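PDB 3SQR: laccase from Botrytis aclada, which oxidises phenolic compounds such as hydroquinones at the expense of molecular oxygen with copper cofactors, and probably acts in lignin degradation. Local coordinates for residues T420-F424 against N425-I429; K550-D553 against T554-E558; E212-D215 against T216-L219; A529-S533 against E534-M538. All blocks are in the same frame, centred on the assembly; numbering follows the deposited sequence. Where two conformers were deposited one is given.

Contact 1: residues T420-F424 against N425-I429. With NAG (2-acetamido-2-deoxy-beta-D-glucopyranose), chain J.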
loop_
_atom_site.group_PDB
_atom_site.type_symbol
_atom_site.label_atom_id
_atom_site.label_comp_id
_atom_site.label_asym_id
_atom_site.label_seq_id
_atom_site.Cartn_x
_atom_site.Cartn_y
_atom_site.Cartn_z
ATOM N N THR A 420 9.582 17.268 8.459
ATOM C CA THR A 420 10.832 17.602 7.823
ATOM C C THR A 420 11.126 19.093 7.896
ATOM O O THR A 420 12.276 19.466 8.002
ATOM C CB THR A 420 10.891 17.097 6.346
ATOM O OG1 THR A 420 10.649 15.680 6.446
ATOM C CG2 THR A 420 12.316 17.219 5.851
ATOM N N LEU A 421 10.097 19.903 7.841
ATOM C CA LEU A 421 10.316 21.373 7.983
ATOM C C LEU A 421 10.816 21.639 9.381
ATOM O O LEU A 421 11.800 22.365 9.582
ATOM C CB LEU A 421 9.084 22.127 7.627
ATOM C CG LEU A 421 9.205 23.653 7.819
ATOM C CD1 LEU A 421 10.396 24.196 7.001
ATOM C CD2 LEU A 421 7.879 24.268 7.413
ATOM N N LYS A 422 10.209 20.983 10.332
ATOM C CA LYS A 422 10.686 21.081 11.719
ATOM C C LYS A 422 12.138 20.635 11.857
ATOM O O LYS A 422 12.989 21.266 12.531
ATOM C CB LYS A 422 9.726 20.325 12.642
ATOM C CG LYS A 422 8.315 20.829 12.611
ATOM C CD LYS A 422 7.465 20.123 13.640
ATOM C CE LYS A 422 6.030 20.427 13.558
ATOM N NZ LYS A 422 5.738 21.872 14.022
ATOM N N ILE A 423 12.487 19.509 11.232
ATOM C CA ILE A 423 13.833 19.071 11.210
ATOM C C ILE A 423 14.785 20.046 10.515
ATOM O O ILE A 423 15.835 20.304 11.038
ATOM C CB ILE A 423 13.915 17.650 10.492
ATOM C CG1 ILE A 423 13.322 16.662 11.455
ATOM C CG2 ILE A 423 15.321 17.367 10.087
ATOM C CD1 ILE A 423 12.977 15.304 10.753
ATOM N N PHE A 424 14.428 20.566 9.346
ATOM C CA PHE A 424 15.222 21.602 8.672
ATOM C C PHE A 424 15.445 22.847 9.569
ATOM O O PHE A 424 16.482 23.501 9.468
ATOM C CB PHE A 424 14.553 22.051 7.372
ATOM C CG PHE A 424 14.500 20.952 6.284
ATOM C CD1 PHE A 424 15.232 19.760 6.397
ATOM C CD2 PHE A 424 13.745 21.164 5.130
ATOM C CE1 PHE A 424 15.167 18.788 5.387
ATOM C CE2 PHE A 424 13.669 20.216 4.135
ATOM C CZ PHE A 424 14.389 19.031 4.240
ATOM N N ASN A 425 14.475 23.143 10.402
ATOM C CA ASN A 425 14.615 24.193 11.440
ATOM C C ASN A 425 15.275 23.770 12.737
ATOM O O ASN A 425 15.261 24.535 13.718
ATOM C CB ASN A 425 13.252 24.790 11.697
ATOM C CG ASN A 425 12.838 25.738 10.589
ATOM O OD1 ASN A 425 11.834 25.524 9.902
ATOM N ND2 ASN A 425 13.652 26.812 10.387
ATOM N N ASN A 426 15.878 22.567 12.734
ATOM C CA ASN A 426 16.722 22.032 13.803
ATOM C C ASN A 426 15.977 21.746 15.104
ATOM O O ASN A 426 16.553 21.712 16.175
ATOM C CB ASN A 426 17.937 22.925 14.035
ATOM C CG ASN A 426 18.859 22.957 12.849
ATOM O OD1 ASN A 426 19.058 21.935 12.146
ATOM N ND2 ASN A 426 19.427 24.129 12.584
ATOM N N GLU A 427 14.687 21.485 14.983
ATOM C CA GLU A 427 13.848 21.072 16.097
ATOM C C GLU A 427 14.054 19.617 16.351
ATOM O O GLU A 427 14.034 18.838 15.385
ATOM C CB GLU A 427 12.403 21.352 15.744
ATOM C CG GLU A 427 12.075 22.824 15.460
ATOM C CD GLU A 427 10.710 23.025 14.942
ATOM O OE1 GLU A 427 9.787 22.361 15.420
ATOM O OE2 GLU A 427 10.546 23.899 14.079
ATOM N N THR A 428 14.207 19.230 17.617
ATOM C CA THR A 428 14.316 17.823 18.017
ATOM C C THR A 428 13.173 17.333 18.933
ATOM O O THR A 428 13.087 16.123 19.248
ATOM C CB THR A 428 15.664 17.569 18.644
ATOM O OG1 THR A 428 15.774 18.459 19.772
ATOM C CG2 THR A 428 16.780 17.859 17.651
ATOM N N ILE A 429 12.304 18.272 19.319
ATOM C CA ILE A 429 11.136 18.031 20.129
ATOM C C ILE A 429 9.925 18.430 19.327
ATOM O O ILE A 429 9.741 19.600 18.972
ATOM C CB ILE A 429 11.136 18.857 21.466
ATOM C CG1 ILE A 429 12.392 18.610 22.306
ATOM C CG2 ILE A 429 9.900 18.525 22.341
ATOM C CD1 ILE A 429 12.567 19.704 23.392
HETATM C C1 NAG J . 20.358 24.246 11.484
HETATM C C2 NAG J . 20.377 25.634 10.855
HETATM C C3 NAG J . 21.536 25.756 9.854
HETATM C C4 NAG J . 22.856 25.153 10.370
HETATM C C5 NAG J . 22.606 23.743 10.897
HETATM C C6 NAG J . 23.882 23.067 11.410
HETATM C C7 NAG J . 18.259 26.892 10.529
HETATM C C8 NAG J . 16.913 26.887 9.855
HETATM N N2 NAG J . 19.040 25.837 10.275
HETATM O O3 NAG J . 21.732 27.117 9.575
HETATM O O4 NAG J . 23.814 25.047 9.333
HETATM O O5 NAG J . 21.649 23.850 11.943
HETATM O O6 NAG J . 24.390 23.824 12.486
HETATM O O7 NAG J . 18.592 27.835 11.253
HETATM O O HOH W 1 6.861 22.112 16.430
HETATM O O HOH W 2 17.616 18.907 12.358
#
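With chi1 of Lys422 at -59° and of Glu427 at -60°, each CG stands opposite its own carbonyl carbon, and the two chains cross obliquely where the helix ends. The carboxylate of Glu427 reaches back over the lysine stem, its OE1 3.4 Å from CB of Lys422. The charged ends stay 4.3 Å apart, NZ of Lys422 to OE1 of Glu427, too far for a salt bridge, and a water joins them, accepting from NZ and donating to OE1. NZ is also bonded to Ser417. The backbone here forms a Schellman motif: Glu427 N bonds to Lys422 O at 3.0 Å and Asn426 N to Ile423 O at 2.8 Å. Asn426 takes the positive phi (67°) of its C-prime position, a conformation that asparagine tolerates better than most residues. Its ND2 is covalently joined to C1 of an N-acetylglucosamine, so the helix terminus also presents an N-glycan at the surface. On the inner side, Phe424 meets Phe557 of helix 551-567 edge-to-face, and Leu421 packs on Phe557 too. Ile423 lies against Gln544, whose NE2 bonds to Glu427 O, tying the turn to the chain between strand 537-542 and helix 551-567.

Contact 2: residues K550-D553 against T554-E558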
loop_
_atom_site.group_PDB
_atom_site.type_symbol
_atom_site.label_atom_id
_atom_site.label_comp_id
_atom_site.label_asym_id
_atom_site.label_seq_id
_atom_site.Cartn_x
_atom_site.Cartn_y
_atom_site.Cartn_z
ATOM N N LYS A 550 19.899 18.104 -0.505
ATOM C CA LYS A 550 20.547 18.921 -1.500
ATOM C C LYS A 550 19.871 20.295 -1.393
ATOM O O LYS A 550 18.679 20.389 -1.103
ATOM C CB LYS A 550 20.363 18.276 -2.883
ATOM C CG LYS A 550 20.852 16.839 -2.993
ATOM C CD LYS A 550 20.511 16.260 -4.367
ATOM C CE LYS A 550 20.933 14.777 -4.448
ATOM N NZ LYS A 550 20.912 14.302 -5.870
ATOM N N MET A 551 20.622 21.364 -1.675
ATOM C CA MET A 551 20.036 22.677 -1.745
ATOM C C MET A 551 18.896 22.670 -2.775
ATOM O O MET A 551 17.851 23.267 -2.570
ATOM C CB MET A 551 21.081 23.754 -2.097
ATOM C CG MET A 551 20.455 25.037 -2.667
ATOM S SD MET A 551 21.638 26.206 -3.426
ATOM C CE MET A 551 21.628 25.563 -5.097
ATOM N N THR A 552 19.113 22.007 -3.898
ATOM C CA THR A 552 18.066 21.950 -4.885
ATOM C C THR A 552 16.739 21.451 -4.277
ATOM O O THR A 552 15.677 21.999 -4.557
ATOM C CB THR A 552 18.488 21.142 -6.111
ATOM O OG1 THR A 552 17.496 21.326 -7.099
ATOM C CG2 THR A 552 18.654 19.706 -5.808
ATOM N N ASP A 553 16.815 20.455 -3.432
ATOM C CA ASP A 553 15.614 19.807 -2.885
ATOM C C ASP A 553 15.023 20.647 -1.766
ATOM O O ASP A 553 13.817 20.731 -1.626
ATOM C CB ASP A 553 15.947 18.369 -2.469
ATOM C CG ASP A 553 16.219 17.496 -3.662
ATOM O OD1 ASP A 553 15.577 17.716 -4.689
ATOM O OD2 ASP A 553 17.124 16.630 -3.583
ATOM N N THR A 554 15.909 21.359 -1.018
ATOM C CA THR A 554 15.439 22.310 -0.029
ATOM C C THR A 554 14.680 23.423 -0.645
ATOM O O THR A 554 13.638 23.775 -0.110
ATOM C CB THR A 554 16.622 22.779 0.905
ATOM O OG1 THR A 554 17.182 21.617 1.488
ATOM C CG2 THR A 554 16.136 23.628 1.970
ATOM N N ALA A 555 15.145 23.974 -1.767
ATOM C CA ALA A 555 14.448 25.064 -2.469
ATOM C C ALA A 555 13.108 24.542 -2.916
ATOM O O ALA A 555 12.100 25.159 -2.727
ATOM C CB ALA A 555 15.303 25.625 -3.728
ATOM N N ILE A 556 13.095 23.323 -3.436
ATOM C CA ILE A 556 11.835 22.775 -3.942
ATOM C C ILE A 556 10.788 22.618 -2.849
ATOM O O ILE A 556 9.648 23.049 -2.984
ATOM C CB ILE A 556 12.114 21.456 -4.696
ATOM C CG1 ILE A 556 12.794 21.774 -6.028
ATOM C CG2 ILE A 556 10.840 20.646 -4.861
ATOM C CD1 ILE A 556 13.477 20.522 -6.643
ATOM N N PHE A 557 11.199 22.059 -1.732
ATOM C CA PHE A 557 10.365 21.863 -0.556
ATOM C C PHE A 557 9.799 23.158 -0.030
ATOM O O PHE A 557 8.594 23.286 0.243
ATOM C CB PHE A 557 11.254 21.190 0.474
ATOM C CG PHE A 557 10.620 20.913 1.770
ATOM C CD1 PHE A 557 10.549 21.887 2.742
ATOM C CD2 PHE A 557 10.159 19.611 2.078
ATOM C CE1 PHE A 557 9.969 21.601 3.985
ATOM C CE2 PHE A 557 9.615 19.343 3.273
ATOM C CZ PHE A 557 9.499 20.344 4.247
ATOM N N GLU A 558 10.703 24.119 0.094
ATOM C CA GLU A 558 10.302 25.481 0.472
ATOM C C GLU A 558 9.262 26.065 -0.449
ATOM O O GLU A 558 8.260 26.660 0.017
ATOM C CB GLU A 558 11.548 26.367 0.513
ATOM C CG GLU A 558 12.437 26.059 1.673
ATOM C CD GLU A 558 13.848 26.682 1.565
ATOM O OE1 GLU A 558 14.231 27.285 0.512
ATOM O OE2 GLU A 558 14.584 26.511 2.549
#
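Thr554 turns its hydroxyl back along the first turn of helix 551-567, toward the carbonyl of Lys550. Its chi1 of -57° sets OG1 beside its own backbone N, and both donate to Lys550 O. The N-H bond, 2.9 Å from Thr554 N to Lys550 O, runs nearly along the C=O axis, whereas OG1 of Thr554 sits 3.2 Å from Lys550 O and well above the carbonyl plane. Threonine suits this place because its short branch can return its hydroxyl to the backbone one turn earlier, while Lys550, at the N-cap position, supplies the carbonyl that receives both bonds.

On another side of the helix, Ile556 lies alongside Thr552 and, separately, alongside Asp553, pointing the same way as each. Its CG1 branch runs back over the backbone, with CD1 3.4 Å from Thr552 O. The same methyl lies 4.0 Å from OD1 of Asp553 and 4.1 Å from OG1 of Thr552, so a branched aliphatic chain borders two polar ones. OD1 of Asp553 is bonded to the hydroxyl of Tyr136, a side chain that Ile556 also touches; OD2 lies close to Glu135, which would probably raise the proton affinity of the pair. Phe557 leads away from this turn to pack on Thr420 of helix 419-424 and on Pro418 just before it, while Thr554 rests on Val549 in the loop before helix 551-567.

Contact 3: residues E212-D215 against T216-L219. With NAG (2-acetamido-2-deoxy-beta-D-glucopyranose), chain B; BMA (beta-D-mannopyranose), chain C.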
loop_
_atom_site.group_PDB
_atom_site.type_symbol
_atom_site.label_atom_id
_atom_site.label_comp_id
_atom_site.label_asym_id
_atom_site.label_seq_id
_atom_site.Cartn_x
_atom_site.Cartn_y
_atom_site.Cartn_z
ATOM N N GLU A 212 -17.642 12.397 1.088
ATOM C CA GLU A 212 -19.048 12.583 1.485
ATOM C C GLU A 212 -19.467 11.742 2.668
ATOM O O GLU A 212 -20.480 12.044 3.357
ATOM C CB GLU A 212 -19.945 12.309 0.290
ATOM C CG GLU A 212 -19.637 13.356 -0.756
ATOM C CD GLU A 212 -20.782 13.776 -1.608
ATOM O OE1 GLU A 212 -21.536 12.882 -2.065
ATOM O OE2 GLU A 212 -20.849 15.006 -1.892
ATOM N N ILE A 213 -18.714 10.682 2.935
ATOM C CA ILE A 213 -19.100 9.747 3.959
ATOM C C ILE A 213 -18.163 9.761 5.161
ATOM O O ILE A 213 -18.373 9.005 6.117
ATOM C CB ILE A 213 -19.295 8.350 3.366
ATOM C CG1 ILE A 213 -18.176 7.981 2.449
ATOM C CG2 ILE A 213 -20.529 8.355 2.411
ATOM C CD1 ILE A 213 -18.336 6.628 1.775
ATOM N N TRP A 214 -17.126 10.599 5.119
ATOM C CA TRP A 214 -16.148 10.631 6.201
ATOM C C TRP A 214 -16.802 11.105 7.497
ATOM O O TRP A 214 -16.506 10.605 8.586
ATOM C CB TRP A 214 -14.998 11.560 5.819
ATOM C CG TRP A 214 -14.166 12.101 6.915
ATOM C CD1 TRP A 214 -14.037 13.417 7.235
ATOM C CD2 TRP A 214 -13.372 11.384 7.878
ATOM N NE1 TRP A 214 -13.231 13.569 8.300
ATOM C CE2 TRP A 214 -12.787 12.341 8.719
ATOM C CE3 TRP A 214 -13.093 10.051 8.104
ATOM C CZ2 TRP A 214 -11.951 11.997 9.775
ATOM C CZ3 TRP A 214 -12.289 9.714 9.178
ATOM C CH2 TRP A 214 -11.684 10.686 9.957
ATOM N N ASP A 215 -17.683 12.098 7.402
ATOM C CA ASP A 215 -18.321 12.560 8.649
ATOM C C ASP A 215 -19.141 11.466 9.340
ATOM O O ASP A 215 -19.145 11.356 10.583
ATOM C CB ASP A 215 -19.124 13.861 8.415
ATOM C CG ASP A 215 -18.244 15.029 8.149
ATOM O OD1 ASP A 215 -17.230 15.206 8.854
ATOM O OD2 ASP A 215 -18.551 15.816 7.228
ATOM N N THR A 216 -19.797 10.605 8.572
ATOM C CA THR A 216 -20.428 9.405 9.157
ATOM C C THR A 216 -19.356 8.417 9.617
ATOM O O THR A 216 -19.409 7.902 10.740
ATOM C CB THR A 216 -21.334 8.708 8.180
ATOM O OG1 THR A 216 -22.302 9.653 7.713
ATOM C CG2 THR A 216 -22.018 7.491 8.826
ATOM N N ALA A 217 -18.352 8.181 8.752
ATOM C CA ALA A 217 -17.364 7.132 9.068
ATOM C C ALA A 217 -16.664 7.449 10.363
ATOM O O ALA A 217 -16.393 6.576 11.169
ATOM C CB ALA A 217 -16.331 6.944 7.919
ATOM N N ARG A 218 -16.391 8.712 10.589
ATOM C CA ARG A 218 -15.595 9.077 11.739
ATOM C C ARG A 218 -16.359 9.008 13.085
ATOM O O ARG A 218 -15.767 9.209 14.124
ATOM C CB ARG A 218 -14.983 10.438 11.563
ATOM C CG ARG A 218 -15.923 11.580 11.744
ATOM C CD ARG A 218 -15.280 12.790 11.223
ATOM N NE ARG A 218 -15.980 14.016 11.641
ATOM C CZ ARG A 218 -15.434 15.215 11.570
ATOM N NH1 ARG A 218 -14.207 15.374 11.092
ATOM N NH2 ARG A 218 -16.120 16.274 11.990
ATOM N N LEU A 219 -17.649 8.708 13.051
ATOM C CA LEU A 219 -18.366 8.402 14.294
ATOM C C LEU A 219 -17.888 7.064 14.852
ATOM O O LEU A 219 -18.174 6.716 16.013
ATOM C CB LEU A 219 -19.885 8.382 14.033
ATOM C CG LEU A 219 -20.530 9.679 13.492
ATOM C CD1 LEU A 219 -22.099 9.559 13.295
ATOM C CD2 LEU A 219 -20.196 10.892 14.316
HETATM C C1 NAG B . -16.179 17.601 1.307
HETATM C C2 NAG B . -17.446 16.944 0.828
HETATM C C3 NAG B . -18.634 17.378 1.666
HETATM C C4 NAG B . -18.300 17.306 3.170
HETATM C C5 NAG B . -16.994 17.994 3.464
HETATM C C6 NAG B . -16.525 17.978 4.931
HETATM C C7 NAG B . -17.580 16.475 -1.572
HETATM C C8 NAG B . -17.879 17.053 -2.941
HETATM N N2 NAG B . -17.657 17.314 -0.568
HETATM O O3 NAG B . -19.653 16.482 1.360
HETATM O O4 NAG B . -19.314 17.930 3.952
HETATM O O5 NAG B . -16.007 17.331 2.662
HETATM O O6 NAG B . -16.508 16.645 5.338
HETATM O O7 NAG B . -17.323 15.315 -1.386
HETATM C C1 BMA C . -20.062 16.935 4.650
HETATM C C2 BMA C . -20.822 17.678 5.751
HETATM C C3 BMA C . -21.802 16.692 6.353
HETATM C C4 BMA C . -22.712 15.987 5.353
HETATM C C5 BMA C . -21.986 15.401 4.115
HETATM C C6 BMA C . -22.825 15.332 2.817
HETATM O O2 BMA C . -21.462 18.773 5.123
HETATM O O3 BMA C . -22.521 17.386 7.355
HETATM O O4 BMA C . -23.321 14.923 6.036
HETATM O O5 BMA C . -20.930 16.288 3.751
HETATM O O6 BMA C . -24.078 14.672 2.695
HETATM O O HOH W 3 -20.732 11.754 6.018
HETATM O O HOH W 4 -18.441 13.382 12.533
#
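Arg218 lays its aliphatic stem across the indole of Trp214, one helical turn earlier. Its CB begins the path as a CH-pi contact, 3.6 Å from the centroid of the six-membered ring and nearly on the ring normal. CG, placed between backbone N and carbonyl carbon by a chi1 of 76°, passes 3.4 Å from both Trp214 O and Asp215 O. From there the chain runs extended, and CD covers the same indole towards its rim, 3.6 Å from CE2 of Trp214. NE then lies 3.3 Å from OD1 of Asp215 in a salt bridge of charges alone: OD1 is over the centre of the guanidinium face, and no N-H points at it. The N-H of NE is used in the guanidinium plane by a water, which also donates to Asp215 O.

This is the C-terminal turn of helix 210-217, within a cupredoxin-like domain of the multicopper oxidase, and Arg218 N still bonds to Trp214 O as the helix ends. Arginine suits the position, its methylenes long enough to cover an indole and its charged end able to reach an aspartate. The other oxygen of that aspartate, OD2, accepts a hydrogen bond of 2.9 Å from O6 of an N-acetylglucosamine, so one carboxylate faces both the arginine and the glycan. At the far end of the guanidinium, NH1 of Arg218 comes within 3.5 Å of Trp214 NE1; both are donors, and the indole N-H is instead bonded to the carbonyl of Asp576.

Contact 4: residues A529-S533 against E534-M538. With CU (copper (II) ion), chain D.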
loop_
_atom_site.group_PDB
_atom_site.type_symbol
_atom_site.label_atom_id
_atom_site.label_comp_id
_atom_site.label_asym_id
_atom_site.label_seq_id
_atom_site.Cartn_x
_atom_site.Cartn_y
_atom_site.Cartn_z
ATOM N N ALA A 529 -7.916 3.334 5.393
ATOM C CA ALA A 529 -7.880 4.745 5.211
ATOM C C ALA A 529 -8.629 5.465 6.317
ATOM O O ALA A 529 -8.154 6.488 6.784
ATOM C CB ALA A 529 -8.435 5.161 3.788
ATOM N N TRP A 530 -9.779 4.923 6.730
ATOM C CA TRP A 530 -10.481 5.519 7.858
ATOM C C TRP A 530 -9.618 5.583 9.093
ATOM O O TRP A 530 -9.651 6.627 9.764
ATOM C CB TRP A 530 -11.765 4.792 8.183
ATOM C CG TRP A 530 -12.645 4.492 7.011
ATOM C CD1 TRP A 530 -13.035 3.284 6.589
ATOM C CD2 TRP A 530 -13.297 5.447 6.163
ATOM N NE1 TRP A 530 -13.894 3.400 5.535
ATOM C CE2 TRP A 530 -14.088 4.729 5.285
ATOM C CE3 TRP A 530 -13.373 6.848 6.160
ATOM C CZ2 TRP A 530 -14.900 5.352 4.336
ATOM C CZ3 TRP A 530 -14.151 7.459 5.231
ATOM C CH2 TRP A 530 -14.896 6.696 4.325
ATOM N N HIS A 531 -8.859 4.517 9.368
ATOM C CA HIS A 531 -8.055 4.436 10.597
ATOM C C HIS A 531 -6.883 5.386 10.525
ATOM O O HIS A 531 -6.599 6.099 11.489
ATOM C CB HIS A 531 -7.592 3.005 10.843
ATOM C CG HIS A 531 -8.729 2.060 11.110
ATOM N ND1 HIS A 531 -8.550 0.741 11.401
ATOM C CD2 HIS A 531 -10.074 2.257 11.092
ATOM C CE1 HIS A 531 -9.725 0.165 11.583
ATOM N NE2 HIS A 531 -10.668 1.078 11.422
ATOM N N ALA A 532 -6.254 5.473 9.366
ATOM C CA ALA A 532 -5.226 6.479 9.155
ATOM C C ALA A 532 -5.743 7.867 9.403
ATOM O O ALA A 532 -5.127 8.670 10.102
ATOM C CB ALA A 532 -4.610 6.347 7.691
ATOM N N SER A 533 -6.899 8.164 8.829
ATOM C CA SER A 533 -7.523 9.482 8.984
ATOM C C SER A 533 -7.937 9.782 10.451
ATOM O O SER A 533 -7.877 10.966 10.895
ATOM C CB SER A 533 -8.722 9.577 8.098
ATOM O OG SER A 533 -8.288 9.942 6.811
ATOM N N GLU A 534 -8.249 8.711 11.172
ATOM C CA GLU A 534 -8.544 8.705 12.615
ATOM C C GLU A 534 -7.320 8.687 13.500
ATOM O O GLU A 534 -7.429 8.490 14.699
ATOM C CB GLU A 534 -9.492 7.543 12.902
ATOM C CG GLU A 534 -10.859 7.825 12.330
ATOM C CD GLU A 534 -11.700 6.634 12.015
ATOM O OE1 GLU A 534 -11.335 5.507 12.381
ATOM O OE2 GLU A 534 -12.781 6.834 11.368
ATOM N N GLY A 535 -6.133 8.870 12.919
ATOM C CA GLY A 535 -4.946 8.962 13.661
ATOM C C GLY A 535 -4.229 7.720 14.132
ATOM O O GLY A 535 -3.345 7.825 15.027
ATOM N N LEU A 536 -4.485 6.554 13.538
ATOM C CA LEU A 536 -3.761 5.381 13.908
ATOM C C LEU A 536 -2.422 5.342 13.216
ATOM O O LEU A 536 -2.246 4.676 12.203
ATOM C CB LEU A 536 -4.551 4.078 13.557
ATOM C CG LEU A 536 -4.286 2.917 14.471
ATOM C CD1 LEU A 536 -5.258 1.772 14.175
ATOM C CD2 LEU A 536 -2.879 2.418 14.365
ATOM N N ALA A 537 -1.476 6.012 13.808
ATOM C CA ALA A 537 -0.249 6.310 13.151
ATOM C C ALA A 537 0.747 6.872 14.134
ATOM O O ALA A 537 0.368 7.511 15.100
ATOM C CB ALA A 537 -0.517 7.335 12.010
ATOM N N MET A 538 2.029 6.685 13.821
ATOM C CA MET A 538 3.084 7.358 14.484
ATOM C C MET A 538 4.208 7.567 13.460
ATOM O O MET A 538 4.017 7.323 12.273
ATOM C CB MET A 538 3.526 6.600 15.712
ATOM C CG MET A 538 3.807 5.147 15.441
ATOM S SD MET A 538 5.284 4.935 14.603
ATOM C CE MET A 538 6.467 5.472 15.903
HETATM CU CU CU D . -6.685 -0.045 11.402
#
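Glu534 folds its side chain back over the carbonyl of Trp530, its CD 3.0 Å from Trp530 O, and passes slantwise by the imidazole of His531. It follows the short helix 529-533, which ends in a Schellman motif within a cupredoxin-like domain. Leu536 N bonds to His531 O at 3.0 Å and almost straight, while Gly535 N reaches Ala532 O from above the carbonyl plane. Gly535 is the C-prime residue, with a positive phi of 82° that glycine, having no side chain, takes up without strain.

The turn stands beside the type 1 copper, which His531 shares with His463 and Cys526. A chi1 of -65° puts the imidazole beside its own backbone N, and ND1 of His531 binds the copper at 2.0 Å. The carboxylate of Glu534 lies near that ring, OE1 3.7 Å from CD2 of His531, with the two planes 32° apart. OE1 also takes a weak hydrogen bond from Trp404, whose ring meets that of His531, so strand 402-406 borders the ligand. Trp530 leads away from the turn to pack on Ala217 and Val210 of helix 210-217, where a large indole can bridge two domains. Ser533, small and polar, hydrogen-bonds through OG to OD2 of Asp577 near the C terminus. Leu536 brings an apolar branch to the metal without a coordinating atom, its CD1 stopping 3.6 Å from the copper.

Along the chain the four contacts follow in series, contact 3 first, then 1, 4 and 2; none nests in or crosses another, for each closes only a turn at a helix or its end. Contact 3, in the second cupredoxin-like domain, touches contact 4 in the third: Trp214 CZ3 lies 3.7 Å from Glu534 OE2, joining helix 210-217 to the turn after the helix that carries a type 1 copper ligand. Contact 1 ends helix 419-424, and contact 2 opens helix 551-567 beyond strand 537-542; together they pack these two helices against each other. They touch neither of the others; the centres of contacts 2 and 3 are about 37 Å apart, those of contacts 1 and 4 about 23 Å.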